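Side-chain contacts in putative polyketide synthase (PDB 6HP2), which probably takes part in making the polyketide antibiotic bacillaene, here through an O-methyltransferase domain that binds S-adenosyl-L-homocysteine: residues Val62-Glu67 and Asp267-Thr272; Val110-Glu115 and Ile329-Gln334; Asn185-Leu190 and Leu291-His296; Asp200-Thr205 and Gln222-Leu227. All coordinates share one frame; numbering follows the deposited sequence.

How the interactions relate
Two of the four contacts reach the central mixed sheet of this methyltransferase domain, and the other two join helices and the C-terminal loop around it. Interactions 3 and 4 share the sheet: strand 284-293 serves the first and its neighbour 194-203 the second, and their centres lie about 18 Å apart. Interaction 1, between helices 59-64 and 263-281, lies across the chain's centre from interaction 3, about 36 Å away between centres. Interaction 2 brings the C-terminal loop back to helix 108-116, beside the S-adenosyl-L-homocysteine-binding Arg84. Along the chain, interaction 4 is nested within the loops closed by the other three, whereas interaction 1 crosses both 2 and 3, a crossed order that ties early and late chain together.

Interaction 1: Val62-Glu67 and Asp267-Thr272; sequences VILNPE and DLYINT
Leu64 drives its forked end against Tyr269 and Leu268, and the way these three side chains are turned against one another defines the contact. Leu64 and Tyr269 run at a slant to each other, and the two methyls of the leucine share the work. CD1 lies against the root of the tyrosine, 4.1 Å from Tyr269 CG, while CD2 reaches the ring itself, 3.9 Å from Tyr269 CD1. The approach is neither squarely over the ring nor in its plane. Leu64 and Leu268 pass alongside each other in opposite senses, meeting through single methyls at 3.8 Å between Leu64 CD2 and Leu268 CD1. CD2 of Leu64 thus touches both a methyl and the aromatic ring.

Ile63 adds a lighter touch. Its CG2 branch is 4.3 Å from Tyr269 CE1 and also approaches obliquely, whereas its longer CG1-CD1 arm leads away from the partner helix. The tyrosine, with CG swung away from its own backbone N (chi1 -158°), extends along the flank of helix 59-64. Thr272, one helical turn further on, places CB 3.8 Å above the plane of the Tyr269 ring, over its centre, so the ring is backed by its own helix. No hydrogen bond joins the two segments: the contact is wholly apolar and only partly buried.

Around this patch, Met59 and Ser60 extend the seat of the tyrosine along helix 59-64, Leu261 touches Leu64 from the loop preceding helix 263-281, and Arg73 of helix 70-88 packs on Ile63. The short N-terminal helix thus packs against both helix 70-88 and helix 263-281.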
loop_
_atom_site.group_PDB
_atom_site.type_symbol
_atom_site.label_atom_id
_atom_site.label_comp_id
_atom_site.label_asym_id
_atom_site.label_seq_id
_atom_site.Cartn_x
_atom_site.Cartn_y
_atom_site.Cartn_z
ATOM N N VAL A 62 19.625 5.170 -5.553
ATOM C CA VAL A 62 18.622 5.622 -6.503
ATOM C C VAL A 62 17.540 6.449 -5.819
ATOM O O VAL A 62 17.093 7.464 -6.368
ATOM C CB VAL A 62 18.012 4.410 -7.227
ATOM C CG1 VAL A 62 16.874 4.870 -8.085
ATOM C CG2 VAL A 62 19.091 3.727 -8.048
ATOM N N ILE A 63 17.076 6.002 -4.641
ATOM C CA ILE A 63 16.005 6.689 -3.941
ATOM C C ILE A 63 16.505 7.984 -3.327
ATOM O O ILE A 63 15.792 8.990 -3.317
ATOM C CB ILE A 63 15.379 5.776 -2.876
ATOM C CG1 ILE A 63 14.678 4.585 -3.524
ATOM C CG2 ILE A 63 14.434 6.587 -2.022
ATOM C CD1 ILE A 63 13.583 4.969 -4.505
ATOM N N LEU A 64 17.707 7.972 -2.764
ATOM C CA LEU A 64 18.215 9.122 -2.014
ATOM C C LEU A 64 18.937 10.134 -2.886
ATOM O O LEU A 64 19.286 11.215 -2.393
ATOM C CB LEU A 64 19.165 8.651 -0.894
ATOM C CG LEU A 64 18.544 7.769 0.203
ATOM C CD1 LEU A 64 19.629 7.420 1.277
ATOM C CD2 LEU A 64 17.328 8.454 0.857
ATOM N N ASN A 65 19.186 9.813 -4.151
ATOM C CA ASN A 65 19.860 10.725 -5.074
ATOM C C ASN A 65 19.173 10.659 -6.429
ATOM O O ASN A 65 19.790 10.302 -7.438
ATOM C CB ASN A 65 21.343 10.378 -5.181
ATOM C CG ASN A 65 22.180 11.554 -5.624
ATOM O OD1 ASN A 65 21.655 12.571 -6.085
ATOM N ND2 ASN A 65 23.492 11.416 -5.493
ATOM N N PRO A 66 17.881 10.999 -6.479
ATOM C CA PRO A 66 17.112 10.785 -7.711
ATOM C C PRO A 66 17.550 11.676 -8.853
ATOM O O PRO A 66 17.369 11.280 -10.012
ATOM C CB PRO A 66 15.671 11.090 -7.276
ATOM C CG PRO A 66 15.812 12.020 -6.119
ATOM C CD PRO A 66 17.069 11.605 -5.407
ATOM N N GLU A 67 18.117 12.853 -8.564
ATOM C CA GLU A 67 18.580 13.736 -9.632
ATOM C C GLU A 67 19.795 13.147 -10.329
ATOM O O GLU A 67 20.046 13.425 -11.500
ATOM C CB GLU A 67 18.933 15.130 -9.092
ATOM C CG GLU A 67 17.786 15.889 -8.438
ATOM C CD GLU A 67 17.569 15.493 -6.987
ATOM O OE1 GLU A 67 18.223 14.530 -6.522
ATOM O OE2 GLU A 67 16.744 16.147 -6.310
ATOM N N ASP A 267 18.261 9.590 8.553
ATOM C CA ASP A 267 17.217 9.205 9.495
ATOM C C ASP A 267 15.980 8.670 8.784
ATOM O O ASP A 267 15.325 7.755 9.289
ATOM C CB ASP A 267 16.842 10.397 10.376
ATOM C CG ASP A 267 17.881 10.688 11.439
ATOM O OD1 ASP A 267 18.553 9.730 11.887
ATOM O OD2 ASP A 267 18.028 11.875 11.823
ATOM N N LEU A 268 15.634 9.229 7.622
ATOM C CA LEU A 268 14.402 8.835 6.955
ATOM C C LEU A 268 14.507 7.472 6.272
ATOM O O LEU A 268 13.491 6.775 6.136
ATOM C CB LEU A 268 13.995 9.891 5.928
ATOM C CG LEU A 268 14.912 10.203 4.746
ATOM C CD1 LEU A 268 14.830 9.148 3.697
ATOM C CD2 LEU A 268 14.583 11.598 4.133
ATOM N N TYR A 269 15.708 7.067 5.849
ATOM C CA TYR A 269 15.880 5.794 5.158
ATOM C C TYR A 269 16.130 4.623 6.104
ATOM O O TYR A 269 16.073 3.451 5.673
ATOM C CB TYR A 269 17.040 5.873 4.150
ATOM C CG TYR A 269 16.949 4.827 3.064
ATOM C CD1 TYR A 269 16.071 4.968 2.017
ATOM C CD2 TYR A 269 17.722 3.705 3.105
ATOM C CE1 TYR A 269 15.946 3.981 1.041
ATOM C CE2 TYR A 269 17.616 2.727 2.157
ATOM C CZ TYR A 269 16.732 2.900 1.089
ATOM O OH TYR A 269 16.610 1.948 0.113
ATOM N N ILE A 270 16.346 4.898 7.386
ATOM C CA ILE A 270 16.728 3.832 8.297
ATOM C C ILE A 270 15.582 2.844 8.449
ATOM O O ILE A 270 15.816 1.655 8.690
ATOM C CB ILE A 270 17.162 4.408 9.658
ATOM C CG1 ILE A 270 17.771 3.313 10.539
ATOM C CG2 ILE A 270 15.963 5.023 10.383
ATOM C CD1 ILE A 270 19.007 2.663 9.958
ATOM N N ASN A 271 14.329 3.317 8.337
ATOM C CA ASN A 271 13.179 2.432 8.435
ATOM C C ASN A 271 13.168 1.440 7.279
ATOM O O ASN A 271 12.731 0.282 7.434
ATOM C CB ASN A 271 11.887 3.244 8.440
ATOM C CG ASN A 271 11.747 4.098 9.668
ATOM O OD1 ASN A 271 12.668 4.190 10.477
ATOM N ND2 ASN A 271 10.591 4.737 9.818
ATOM N N THR A 272 13.548 1.912 6.075
ATOM C CA THR A 272 13.629 1.014 4.923
ATOM C C THR A 272 14.697 -0.034 5.150
ATOM O O THR A 272 14.494 -1.214 4.879
ATOM C CB THR A 272 13.926 1.814 3.654
ATOM O OG1 THR A 272 12.867 2.734 3.436
ATOM C CG2 THR A 272 14.079 0.884 2.472
#

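Interaction 2: Val110-Glu115 and Ile329-Gln334; sequences VIQIAE and IPYPKQ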
loop_
_atom_site.group_PDB
_atom_site.type_symbol
_atom_site.label_atom_id
_atom_site.label_comp_id
_atom_site.label_asym_id
_atom_site.label_seq_id
_atom_site.Cartn_x
_atom_site.Cartn_y
_atom_site.Cartn_z
ATOM N N VAL A 110 -5.033 9.059 -5.742
ATOM C CA VAL A 110 -6.215 9.919 -5.730
ATOM C C VAL A 110 -6.375 10.663 -7.048
ATOM O O VAL A 110 -7.481 10.733 -7.627
ATOM C CB VAL A 110 -6.157 10.890 -4.544
ATOM C CG1 VAL A 110 -7.144 12.039 -4.717
ATOM C CG2 VAL A 110 -6.447 10.167 -3.268
ATOM N N ILE A 111 -5.272 11.183 -7.558
ATOM C CA ILE A 111 -5.253 11.986 -8.759
ATOM C C ILE A 111 -5.374 11.121 -9.991
ATOM O O ILE A 111 -6.148 11.447 -10.901
ATOM C CB ILE A 111 -3.956 12.833 -8.817
ATOM C CG1 ILE A 111 -4.076 14.007 -7.870
ATOM C CG2 ILE A 111 -3.658 13.270 -10.254
ATOM C CD1 ILE A 111 -2.709 14.579 -7.503
ATOM N N GLN A 112 -4.534 10.084 -10.095
ATOM C CA GLN A 112 -4.516 9.288 -11.325
ATOM C C GLN A 112 -5.829 8.523 -11.538
ATOM O O GLN A 112 -6.255 8.335 -12.696
ATOM C CB GLN A 112 -3.344 8.316 -11.335
ATOM C CG GLN A 112 -1.955 8.991 -11.555
ATOM C CD GLN A 112 -0.803 7.972 -11.491
ATOM O OE1 GLN A 112 -0.986 6.786 -11.121
ATOM N NE2 GLN A 112 0.369 8.421 -11.815
ATOM N N ILE A 113 -6.467 8.031 -10.453
ATOM C CA ILE A 113 -7.756 7.334 -10.624
ATOM C C ILE A 113 -8.799 8.311 -11.172
ATOM O O ILE A 113 -9.599 7.981 -12.064
ATOM C CB ILE A 113 -8.236 6.686 -9.315
ATOM C CG1 ILE A 113 -7.344 5.532 -8.929
ATOM C CG2 ILE A 113 -9.706 6.236 -9.451
ATOM C CD1 ILE A 113 -7.581 5.046 -7.538
ATOM N N ALA A 114 -8.842 9.513 -10.602
ATOM C CA ALA A 114 -9.801 10.515 -11.053
ATOM C C ALA A 114 -9.535 10.935 -12.492
ATOM O O ALA A 114 -10.475 11.185 -13.269
ATOM C CB ALA A 114 -9.754 11.734 -10.136
ATOM N N GLU A 115 -8.264 11.032 -12.874
ATOM C CA GLU A 115 -7.960 11.417 -14.246
ATOM C C GLU A 115 -8.364 10.317 -15.215
ATOM O O GLU A 115 -8.957 10.583 -16.267
ATOM C CB GLU A 115 -6.479 11.723 -14.422
ATOM C CG GLU A 115 -6.028 13.068 -14.019
ATOM C CD GLU A 115 -4.620 13.360 -14.541
ATOM O OE1 GLU A 115 -4.445 14.329 -15.310
ATOM O OE2 GLU A 115 -3.697 12.606 -14.187
ATOM N N ILE A 329 -6.000 -5.027 -17.081
ATOM C CA ILE A 329 -5.106 -4.268 -16.198
ATOM C C ILE A 329 -5.717 -2.881 -16.129
ATOM O O ILE A 329 -5.321 -2.009 -16.893
ATOM C CB ILE A 329 -3.661 -4.210 -16.709
ATOM C CG1 ILE A 329 -3.094 -5.591 -16.870
ATOM C CG2 ILE A 329 -2.742 -3.427 -15.683
ATOM C CD1 ILE A 329 -1.726 -5.669 -17.554
ATOM N N PRO A 330 -6.703 -2.625 -15.273
ATOM C CA PRO A 330 -7.447 -1.344 -15.383
ATOM C C PRO A 330 -6.749 -0.129 -14.754
ATOM O O PRO A 330 -7.145 1.021 -15.031
ATOM C CB PRO A 330 -8.759 -1.625 -14.619
ATOM C CG PRO A 330 -8.376 -2.710 -13.637
ATOM C CD PRO A 330 -7.330 -3.571 -14.362
ATOM N N TYR A 331 -5.759 -0.329 -13.901
ATOM C CA TYR A 331 -5.187 0.792 -13.149
ATOM C C TYR A 331 -3.960 0.341 -12.387
ATOM O O TYR A 331 -4.001 -0.723 -11.805
ATOM C CB TYR A 331 -6.217 1.353 -12.136
ATOM C CG TYR A 331 -5.564 2.478 -11.369
ATOM C CD1 TYR A 331 -5.476 3.751 -11.893
ATOM C CD2 TYR A 331 -5.003 2.223 -10.148
ATOM C CE1 TYR A 331 -4.806 4.753 -11.193
ATOM C CE2 TYR A 331 -4.316 3.197 -9.447
ATOM C CZ TYR A 331 -4.209 4.453 -9.981
ATOM O OH TYR A 331 -3.516 5.388 -9.280
ATOM N N PRO A 332 -2.872 1.106 -12.347
ATOM C CA PRO A 332 -2.594 2.306 -13.155
ATOM C C PRO A 332 -2.144 1.894 -14.535
ATOM O O PRO A 332 -2.075 0.709 -14.796
ATOM C CB PRO A 332 -1.451 3.013 -12.405
ATOM C CG PRO A 332 -1.188 2.228 -11.150
ATOM C CD PRO A 332 -1.809 0.854 -11.345
ATOM N N LYS A 333 -1.822 2.858 -15.388
ATOM C CA LYS A 333 -1.153 2.634 -16.663
ATOM C C LYS A 333 0.328 2.981 -16.527
ATOM O O LYS A 333 0.708 3.854 -15.744
ATOM C CB LYS A 333 -1.789 3.486 -17.772
ATOM C CG LYS A 333 -3.308 3.389 -17.847
ATOM C CD LYS A 333 -3.795 1.980 -18.189
ATOM C CE LYS A 333 -5.327 1.898 -18.190
ATOM N NZ LYS A 333 -5.903 0.673 -18.865
ATOM N N GLN A 334 1.169 2.299 -17.293
ATOM C CA GLN A 334 2.592 2.618 -17.300
ATOM C C GLN A 334 2.826 3.862 -18.146
ATOM O O GLN A 334 2.134 4.079 -19.143
ATOM C CB GLN A 334 3.411 1.453 -17.850
ATOM C CG GLN A 334 3.423 0.238 -16.952
ATOM C CD GLN A 334 4.459 0.352 -15.835
ATOM O OE1 GLN A 334 5.083 1.416 -15.616
ATOM N NE2 GLN A 334 4.622 -0.713 -15.105
#
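Tyr331 inserts its ring against one side of helix 108-116, where Ile113 and Gln112 receive it on different surfaces. Its CG points away from the backbone N (chi1 179°), which directs the ring toward the helix. Ile113 lies across one face: its CG1 is 3.6 Å from the centroid of the Tyr331 ring, 20° off the normal, a CH-pi contact displaced toward the rim. Gln112 meets the ring at its edge, CB lying near the plane and 3.6 Å from Tyr331 OH. Its amide plane stands 69° from the ring plane.

Pro332 forms the next layer. Its CB sits 3.8 Å above the centre of the Tyr331 ring, on the face opposite Ile113, so the aromatic group is clasped between isoleucine and proline. The peptide bond before Pro332 is cis, which brings the proline ring back over the tyrosine. Phe88 adds an edge-to-face ring contact, and Arg84, which binds S-adenosyl-L-homocysteine, touches Pro332.

The polar ends have partners outside the two segments. Tyr331 OH is hydrogen-bonded to Asp109, just before the helical segment, while Gln112 OE1 is bonded to Tyr44 OH. Although Gln112 OE1 and Tyr331 OH come within 3.4 Å, no hydrogen bond joins them. The chemistry thus divides in two: CH-pi and apolar packing clasp the ring, and separate hydrogen bonds hold the phenol oxygen and Gln112 OE1, near the S-adenosyl-L-homocysteine site.

Interaction 3: Asn185-Leu190 and Leu291-His296; sequences NISSSL and LKKAPH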
loop_
_atom_site.group_PDB
_atom_site.type_symbol
_atom_site.label_atom_id
_atom_site.label_comp_id
_atom_site.label_asym_id
_atom_site.label_seq_id
_atom_site.Cartn_x
_atom_site.Cartn_y
_atom_site.Cartn_z
ATOM N N ASN A 185 -13.469 2.707 11.172
ATOM C CA ASN A 185 -13.647 3.772 10.198
ATOM C C ASN A 185 -13.807 3.194 8.806
ATOM O O ASN A 185 -14.734 3.550 8.075
ATOM C CB ASN A 185 -12.452 4.749 10.280
ATOM C CG ASN A 185 -12.804 6.182 9.849
ATOM O OD1 ASN A 185 -13.954 6.510 9.518
ATOM N ND2 ASN A 185 -11.810 7.049 9.879
ATOM N N ILE A 186 -12.949 2.259 8.450
ATOM C CA ILE A 186 -12.982 1.663 7.112
ATOM C C ILE A 186 -14.292 0.914 6.892
ATOM O O ILE A 186 -15.013 1.141 5.903
ATOM C CB ILE A 186 -11.781 0.728 6.930
ATOM C CG1 ILE A 186 -10.479 1.527 6.875
ATOM C CG2 ILE A 186 -11.982 -0.243 5.691
ATOM C CD1 ILE A 186 -9.258 0.645 6.883
ATOM N N SER A 187 -14.652 0.059 7.849
ATOM C CA SER A 187 -15.834 -0.783 7.670
ATOM C C SER A 187 -17.111 0.043 7.631
ATOM O O SER A 187 -18.049 -0.271 6.882
ATOM C CB SER A 187 -15.904 -1.820 8.809
ATOM O OG SER A 187 -16.990 -2.694 8.597
ATOM N N SER A 188 -17.198 1.058 8.496
ATOM C CA SER A 188 -18.335 1.930 8.555
ATOM C C SER A 188 -18.514 2.745 7.286
ATOM O O SER A 188 -19.626 3.173 7.040
ATOM C CB SER A 188 -18.204 2.881 9.744
ATOM O OG SER A 188 -18.479 2.201 10.943
ATOM N N SER A 189 -17.462 2.962 6.489
ATOM C CA SER A 189 -17.542 3.743 5.264
ATOM C C SER A 189 -17.475 2.907 3.989
ATOM O O SER A 189 -17.262 3.474 2.896
ATOM C CB SER A 189 -16.400 4.787 5.215
ATOM O OG SER A 189 -16.562 5.708 6.247
ATOM N N LEU A 190 -17.618 1.599 4.086
ATOM C CA LEU A 190 -17.512 0.714 2.939
ATOM C C LEU A 190 -18.903 0.254 2.524
ATOM O O LEU A 190 -19.658 -0.322 3.332
ATOM C CB LEU A 190 -16.619 -0.477 3.252
ATOM C CG LEU A 190 -16.259 -1.393 2.054
ATOM C CD1 LEU A 190 -15.395 -0.745 1.107
ATOM C CD2 LEU A 190 -15.656 -2.691 2.597
ATOM N N LEU A 291 -9.877 -7.349 0.294
ATOM C CA LEU A 291 -10.875 -7.669 1.312
ATOM C C LEU A 291 -12.278 -7.309 0.813
ATOM O O LEU A 291 -12.467 -6.310 0.095
ATOM C CB LEU A 291 -10.617 -6.897 2.627
ATOM C CG LEU A 291 -9.159 -6.822 3.102
ATOM C CD1 LEU A 291 -9.019 -5.874 4.288
ATOM C CD2 LEU A 291 -8.673 -8.201 3.501
ATOM N N LYS A 292 -13.249 -8.047 1.331
ATOM C CA LYS A 292 -14.664 -7.852 1.082
ATOM C C LYS A 292 -15.349 -7.804 2.428
ATOM O O LYS A 292 -14.839 -8.339 3.424
ATOM C CB LYS A 292 -15.239 -8.991 0.200
ATOM C CG LYS A 292 -14.610 -9.100 -1.161
ATOM C CD LYS A 292 -14.997 -7.944 -2.079
ATOM C CE LYS A 292 -14.280 -8.033 -3.423
ATOM N NZ LYS A 292 -14.991 -7.258 -4.492
ATOM N N LYS A 293 -16.566 -7.256 2.428
ATOM C CA LYS A 293 -17.403 -7.258 3.626
ATOM C C LYS A 293 -18.275 -8.502 3.680
ATOM O O LYS A 293 -18.886 -8.891 2.685
ATOM C CB LYS A 293 -18.283 -6.033 3.652
ATOM C CG LYS A 293 -18.377 -5.302 4.967
ATOM C CD LYS A 293 -19.027 -3.910 4.721
ATOM C CE LYS A 293 -19.260 -3.144 6.023
ATOM N NZ LYS A 293 -20.033 -1.893 5.768
ATOM N N ALA A 294 -18.346 -9.117 4.854
ATOM C CA ALA A 294 -19.097 -10.370 5.061
ATOM C C ALA A 294 -19.994 -10.237 6.286
ATOM O O ALA A 294 -19.956 -11.067 7.217
ATOM C CB ALA A 294 -18.167 -11.566 5.188
ATOM N N PRO A 295 -20.854 -9.213 6.299
ATOM C CA PRO A 295 -21.619 -8.917 7.533
ATOM C C PRO A 295 -22.581 -10.020 7.930
ATOM O O PRO A 295 -22.976 -10.107 9.109
ATOM C CB PRO A 295 -22.367 -7.620 7.183
ATOM C CG PRO A 295 -22.549 -7.705 5.683
ATOM C CD PRO A 295 -21.321 -8.424 5.138
ATOM N N HIS A 296 -22.964 -10.880 6.994
ATOM C CA HIS A 296 -23.949 -11.908 7.313
ATOM C C HIS A 296 -23.291 -13.206 7.743
ATOM O O HIS A 296 -23.985 -14.162 8.093
ATOM C CB HIS A 296 -24.885 -12.157 6.130
ATOM C CG HIS A 296 -25.703 -10.961 5.756
ATOM N ND1 HIS A 296 -26.290 -10.135 6.691
ATOM C CD2 HIS A 296 -25.998 -10.433 4.544
ATOM C CE1 HIS A 296 -26.922 -9.155 6.069
ATOM N NE2 HIS A 296 -26.759 -9.311 4.767
#
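Lys293 reaches from the end of strand 284-293 to the C-terminal end of helix 179-188, where its ammonium group makes both hydrogen bonds of the contact. NZ donates to Ser187 O at 2.8 Å and to Leu190 O at 2.9 Å. The two carbonyls are approached differently. At Leu190 the nitrogen lies in the carbonyl plane, with a C=O...N angle of 150°; at Ser187 it is tilted 18° from that plane. One cationic group thus gathers two backbone oxygens where the chain leaves the helix: Ser189 is the first residue to depart from helical geometry, and Leu190 already belongs to the short strand that follows. A positive charge here should also interact favourably with the helix dipole.

This is the turn between a helix and a strand on the flank of the Rossmann-like methyltransferase fold. Strand 284-293, antiparallel to its neighbours 194-203 and 233-240, supplies the lysine from its C-terminal end.

The remaining contacts are van der Waals. Beyond CG the lysine is fully extended, which carries its methylenes past Leu190 in the opposite direction; Lys293 CD comes 4.2 Å from Leu190 CD2. Further out, Lys293 CE lies 3.5 Å from Ser187 OG. That hydroxyl, turned away from its own backbone N (chi1 -176°), has His231 O as its main hydrogen-bond partner, with Gln232 OE1 also within reach, so its polar partners come from the connection between helix 221-230 and strand 233-240. Leu190 in turn rests on Val196, Leu233 and Ile167, three side chains from different strands of the central sheet.

Interaction 4: Asp200-Thr205 and Gln222-Leu227; sequences DYIANT and QEWIEL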
loop_
_atom_site.group_PDB
_atom_site.type_symbol
_atom_site.label_atom_id
_atom_site.label_comp_id
_atom_site.label_asym_id
_atom_site.label_seq_id
_atom_site.Cartn_x
_atom_site.Cartn_y
_atom_site.Cartn_z
ATOM N N ASP A 200 0.486 -4.107 2.935
ATOM C CA ASP A 200 0.777 -3.999 4.358
ATOM C C ASP A 200 1.628 -5.177 4.809
ATOM O O ASP A 200 1.866 -6.151 4.070
ATOM C CB ASP A 200 -0.507 -3.912 5.170
ATOM C CG ASP A 200 -0.465 -2.840 6.224
ATOM O OD1 ASP A 200 0.570 -2.700 6.880
ATOM O OD2 ASP A 200 -1.520 -2.165 6.417
ATOM N N TYR A 201 2.115 -5.048 6.028
ATOM C CA TYR A 201 2.936 -6.088 6.649
ATOM C C TYR A 201 2.185 -7.040 7.577
ATOM O O TYR A 201 1.249 -6.664 8.299
ATOM C CB TYR A 201 4.069 -5.437 7.424
ATOM C CG TYR A 201 5.157 -4.872 6.593
ATOM C CD1 TYR A 201 6.027 -5.715 5.900
ATOM C CD2 TYR A 201 5.388 -3.475 6.514
ATOM C CE1 TYR A 201 7.064 -5.199 5.176
ATOM C CE2 TYR A 201 6.461 -2.985 5.776
ATOM C CZ TYR A 201 7.261 -3.835 5.086
ATOM O OH TYR A 201 8.347 -3.368 4.322
ATOM N N ILE A 202 2.615 -8.287 7.548
ATOM C CA ILE A 202 2.194 -9.309 8.506
ATOM C C ILE A 202 3.431 -9.760 9.300
ATOM O O ILE A 202 4.483 -10.073 8.708
ATOM C CB ILE A 202 1.566 -10.510 7.795
ATOM C CG1 ILE A 202 0.362 -10.080 6.965
ATOM C CG2 ILE A 202 1.219 -11.634 8.784
ATOM C CD1 ILE A 202 -0.144 -11.233 6.061
ATOM N N ALA A 203 3.296 -9.860 10.619
ATOM C CA ALA A 203 4.403 -10.324 11.440
ATOM C C ALA A 203 4.269 -11.844 11.565
ATOM O O ALA A 203 3.192 -12.349 11.897
ATOM C CB ALA A 203 4.392 -9.638 12.800
ATOM N N ASN A 204 5.352 -12.570 11.294
ATOM C CA ASN A 204 5.365 -14.037 11.357
ATOM C C ASN A 204 5.825 -14.571 12.695
ATOM O O ASN A 204 6.296 -15.704 12.791
ATOM C CB ASN A 204 6.230 -14.570 10.228
ATOM C CG ASN A 204 5.660 -14.198 8.898
ATOM O OD1 ASN A 204 4.426 -14.361 8.700
ATOM N ND2 ASN A 204 6.455 -13.584 8.025
ATOM N N THR A 205 5.620 -13.799 13.735
ATOM C CA THR A 205 6.066 -14.071 15.078
ATOM C C THR A 205 4.862 -14.308 15.978
ATOM O O THR A 205 3.708 -14.046 15.639
ATOM C CB THR A 205 6.901 -12.883 15.569
ATOM O OG1 THR A 205 6.208 -11.678 15.210
ATOM C CG2 THR A 205 8.234 -12.878 14.915
ATOM N N GLN A 222 -2.441 -14.070 13.480
ATOM C CA GLN A 222 -3.645 -14.252 14.247
ATOM C C GLN A 222 -4.338 -12.926 14.517
ATOM O O GLN A 222 -5.572 -12.856 14.511
ATOM C CB GLN A 222 -3.315 -14.995 15.562
ATOM C CG GLN A 222 -4.559 -15.358 16.344
ATOM C CD GLN A 222 -5.494 -16.340 15.585
ATOM O OE1 GLN A 222 -5.045 -17.200 14.818
ATOM N NE2 GLN A 222 -6.801 -16.189 15.797
ATOM N N GLU A 223 -3.571 -11.870 14.776
ATOM C CA GLU A 223 -4.180 -10.574 15.037
ATOM C C GLU A 223 -4.865 -10.029 13.779
ATOM O O GLU A 223 -5.905 -9.381 13.874
ATOM C CB GLU A 223 -3.122 -9.571 15.585
ATOM C CG GLU A 223 -2.662 -9.871 16.972
ATOM C CD GLU A 223 -1.516 -8.959 17.443
ATOM O OE1 GLU A 223 -0.707 -8.519 16.603
ATOM O OE2 GLU A 223 -1.446 -8.691 18.650
ATOM N N TRP A 224 -4.299 -10.275 12.593
ATOM C CA TRP A 224 -4.931 -9.822 11.361
ATOM C C TRP A 224 -6.236 -10.551 11.102
ATOM O O TRP A 224 -7.246 -9.940 10.730
ATOM C CB TRP A 224 -3.973 -10.049 10.180
ATOM C CG TRP A 224 -3.084 -8.908 9.872
ATOM C CD1 TRP A 224 -1.740 -8.860 9.989
ATOM C CD2 TRP A 224 -3.471 -7.687 9.230
ATOM N NE1 TRP A 224 -1.261 -7.664 9.500
ATOM C CE2 TRP A 224 -2.308 -6.922 9.038
ATOM C CE3 TRP A 224 -4.705 -7.162 8.826
ATOM C CZ2 TRP A 224 -2.318 -5.633 8.482
ATOM C CZ3 TRP A 224 -4.712 -5.865 8.251
ATOM C CH2 TRP A 224 -3.525 -5.142 8.078
ATOM N N ILE A 225 -6.243 -11.856 11.352
ATOM C CA ILE A 225 -7.449 -12.654 11.217
ATOM C C ILE A 225 -8.578 -12.062 12.048
ATOM O O ILE A 225 -9.713 -11.874 11.572
ATOM C CB ILE A 225 -7.148 -14.103 11.636
ATOM C CG1 ILE A 225 -6.237 -14.759 10.598
ATOM C CG2 ILE A 225 -8.489 -14.900 11.921
ATOM C CD1 ILE A 225 -5.707 -16.156 11.074
ATOM N N GLU A 226 -8.295 -11.815 13.313
ATOM C CA GLU A 226 -9.289 -11.318 14.260
ATOM C C GLU A 226 -9.638 -9.844 14.062
ATOM O O GLU A 226 -10.806 -9.455 14.247
ATOM C CB GLU A 226 -8.778 -11.568 15.670
ATOM C CG GLU A 226 -8.717 -13.073 16.001
ATOM C CD GLU A 226 -7.966 -13.382 17.315
ATOM O OE1 GLU A 226 -7.535 -12.459 18.051
ATOM O OE2 GLU A 226 -7.751 -14.576 17.557
ATOM N N LEU A 227 -8.648 -9.029 13.715
ATOM C CA LEU A 227 -8.896 -7.617 13.470
ATOM C C LEU A 227 -9.863 -7.449 12.299
ATOM O O LEU A 227 -10.840 -6.701 12.378
ATOM C CB LEU A 227 -7.584 -6.899 13.174
ATOM C CG LEU A 227 -7.659 -5.435 12.707
ATOM C CD1 LEU A 227 -8.257 -4.592 13.827
ATOM C CD2 LEU A 227 -6.276 -4.927 12.315
#
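Trp224 points its indole from helix 221-230 onto strand 194-203, and a single hydrogen bond crosses between them. NE1 donates to Tyr201 O at 3.0 Å with an N-H...O angle of 145°. The bond is bent, and the oxygen also lies out of the indole plane. A second bond lies within the strand, where Tyr201 N donates at 2.9 Å to Asp200 OD1, which accepts through its anti lone pair, away from the other oxygen. Asp200 OD2 has a weak hydrogen bond from Ser173 N, so both carboxylate oxygens are engaged.

Van der Waals contacts flank the indole. Asp200 meets the six-membered end at its edge, OD2 lying in the ring plane 4.0 Å from Trp224 CH2, with the carboxylate steeply inclined to the indole. At the pyrrole end, Ile202 CG1, set beside its backbone N (chi1 -58°), lies 3.9 Å from Trp224 CD1 on an oblique approach. The alternation of the strand leaves Tyr201 facing away, its backbone carbonyl alone serving the tryptophan, while its hydroxyl bonds Gln275 OE1.

Phe289, from the adjacent strand 284-293, meets the indole, and Phe183 of helix 179-188 touches it as well. The strand and helix segments run at 122° to each other, their axes 9.0 Å apart at closest approach. The tryptophan lies in the interface of a helix laid against the central sheet, the layered alpha/beta arrangement of a Rossmann-like methyltransferase.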